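Local coordinates for aftrax (Archaeoglobus fulgidus, PDB 3ZC0), which assembles with copies of itself into an archaeal C3PO, a translin/TRAX-family nuclease that recognises and cleaves duplex RNA, at the interface of chains A and B. Numbering follows the deposited sequence. Chains: chain A/B, Aftrax.

The interface of chains A and B. Residues chain A 127, 130-131, 183, 187; chain B 146, 174-175, 177-178, 181.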
# COMPACT_ATOMS: atom_id res chain seq x y z
N LEU A 127 -16.76 29.67 -5.21
CA LEU A 127 -16.89 29.90 -3.78
C LEU A 127 -16.47 31.31 -3.39
O LEU A 127 -17.15 31.98 -2.62
CB LEU A 127 -16.00 28.91 -3.04
CG LEU A 127 -16.46 28.59 -1.64
CD1 LEU A 127 -17.88 28.08 -1.76
CD2 LEU A 127 -15.55 27.53 -1.11
N LEU A 130 -19.06 33.76 -4.64
CA LEU A 130 -20.13 33.69 -3.65
C LEU A 130 -19.83 34.57 -2.45
O LEU A 130 -20.65 35.39 -2.06
CB LEU A 130 -20.32 32.25 -3.20
CG LEU A 130 -21.68 31.62 -3.45
CD1 LEU A 130 -22.35 32.24 -4.67
CD2 LEU A 130 -21.50 30.12 -3.63
N ILE A 131 -18.63 34.42 -1.88
CA ILE A 131 -18.20 35.26 -0.76
C ILE A 131 -18.24 36.76 -1.11
O ILE A 131 -18.71 37.58 -0.31
CB ILE A 131 -16.78 34.89 -0.27
CG1 ILE A 131 -16.75 33.43 0.21
CG2 ILE A 131 -16.30 35.87 0.83
CD1 ILE A 131 -15.43 33.04 0.81
N ASP A 183 -23.32 25.01 -1.48
CA ASP A 183 -22.87 26.32 -1.02
C ASP A 183 -23.69 27.44 -1.64
O ASP A 183 -24.11 28.39 -0.97
CB ASP A 183 -21.40 26.53 -1.39
CG ASP A 183 -20.46 25.65 -0.61
OD1 ASP A 183 -20.75 25.39 0.59
OD2 ASP A 183 -19.45 25.20 -1.18
N ALA A 187 -26.27 30.19 0.05
CA ALA A 187 -26.11 31.63 -0.10
C ALA A 187 -27.41 32.31 -0.50
O ALA A 187 -27.54 33.53 -0.38
CB ALA A 187 -25.01 31.95 -1.11
N GLU B 146 -12.14 37.32 7.37
CA GLU B 146 -11.92 37.77 6.01
C GLU B 146 -10.54 38.41 5.83
O GLU B 146 -9.85 38.20 4.84
CB GLU B 146 -13.08 38.68 5.55
CG GLU B 146 -14.24 37.91 4.91
CD GLU B 146 -15.34 38.79 4.33
OE1 GLU B 146 -16.19 39.26 5.11
OE2 GLU B 146 -15.37 38.98 3.09
N ARG B 174 -12.05 29.37 3.19
CA ARG B 174 -12.90 29.97 2.20
C ARG B 174 -14.33 29.53 2.48
O ARG B 174 -15.22 30.36 2.73
CB ARG B 174 -12.47 29.54 0.81
CG ARG B 174 -13.28 30.16 -0.31
CD ARG B 174 -12.65 29.87 -1.66
NE ARG B 174 -11.22 30.19 -1.68
CZ ARG B 174 -10.25 29.28 -1.78
NH1 ARG B 174 -10.57 27.98 -1.86
NH2 ARG B 174 -8.98 29.67 -1.79
N GLY B 175 -14.53 28.23 2.51
CA GLY B 175 -15.85 27.69 2.80
C GLY B 175 -16.48 28.18 4.10
O GLY B 175 -17.69 28.45 4.15
N ILE B 177 -15.87 30.98 5.72
CA ILE B 177 -16.25 32.34 5.50
C ILE B 177 -17.59 32.38 4.78
O ILE B 177 -18.53 33.02 5.25
CB ILE B 177 -15.17 33.06 4.72
CG1 ILE B 177 -13.91 33.07 5.59
CG2 ILE B 177 -15.66 34.45 4.27
CD1 ILE B 177 -12.79 34.00 5.15
N GLU B 178 -17.68 31.65 3.67
CA GLU B 178 -18.91 31.63 2.88
C GLU B 178 -20.13 31.25 3.75
O GLU B 178 -21.19 31.94 3.76
CB GLU B 178 -18.74 30.66 1.72
CG GLU B 178 -19.69 30.91 0.56
CD GLU B 178 -20.94 30.06 0.64
OE1 GLU B 178 -20.90 29.01 1.31
OE2 GLU B 178 -21.97 30.45 0.04
N LYS B 181 -20.95 33.97 6.59
CA LYS B 181 -21.71 35.06 5.98
C LYS B 181 -23.16 34.64 5.85
O LYS B 181 -24.06 35.31 6.38
CB LYS B 181 -21.17 35.43 4.61
CG LYS B 181 -19.92 36.26 4.63
CD LYS B 181 -19.85 37.17 3.42
CE LYS B 181 -18.59 38.02 3.45
NZ LYS B 181 -18.52 38.94 2.30
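The carboxylate of B:Glu178 presents one face to chain A. A:Asp183 CB and A:Leu130 CD2 lie over it. Beyond OE2 sit the backbone O of A:Asp183 and the methyl of A:Ala187. The A:Asp183 carboxylate lies off the OE1 end, with OD1 3.7 Å from B:Glu178 OE1 and the planes 60° apart. This is a helix-to-helix contact between two all-helical translin-family subunits of a C3PO assembly. Chain A brings helices 108-132 and 166-187, chain B mainly helix 166-190.

B:Glu178 OE2 lies 3.1 Å from A:Asp183 O. Both atoms normally accept, so a charged carboxylate would probably be repelled here; a protonated one could donate. The nearby C-terminal end of A helix 166-187 and the A:Asp183 carboxylate could favour the neutral form, but the structure alone does not show the ionisation. CG of B:Glu178 is anti to the backbone N (chi1 -158°). A bend at chi2 (-95°) carries the carboxylate to that helix end. CG stays against A:Ile131 CG1 (3.9 Å) and A:Leu130 CB. An alanine in place of B:Glu178 would remove CG and the carboxylate, and would probably loosen the packing against A:Leu130 and A:Ile131.

A:Ile131 has the most surface buried by chain B here, 110 Å². Its CG1 lies on B:Glu178 CB at 3.7 Å. Its CD1 reaches B:Ile177 CG2, also at 3.7 Å, where the side chains cross at about a right angle. A:Leu127 crosses B:Arg174 obliquely. Its CD2 meets the arginine's aliphatic CG at 3.6 Å.

B:Lys181 extends beyond CG to the C-terminal end of A helix 108-132. Its NZ donates to A:Ile131 O at 2.9 Å, from above the carbonyl plane. B:Glu146 OE2, 3.2 Å from B:Lys181 NZ, forms a salt bridge within chain B, weak as a hydrogen bond, and may steady the ammonium.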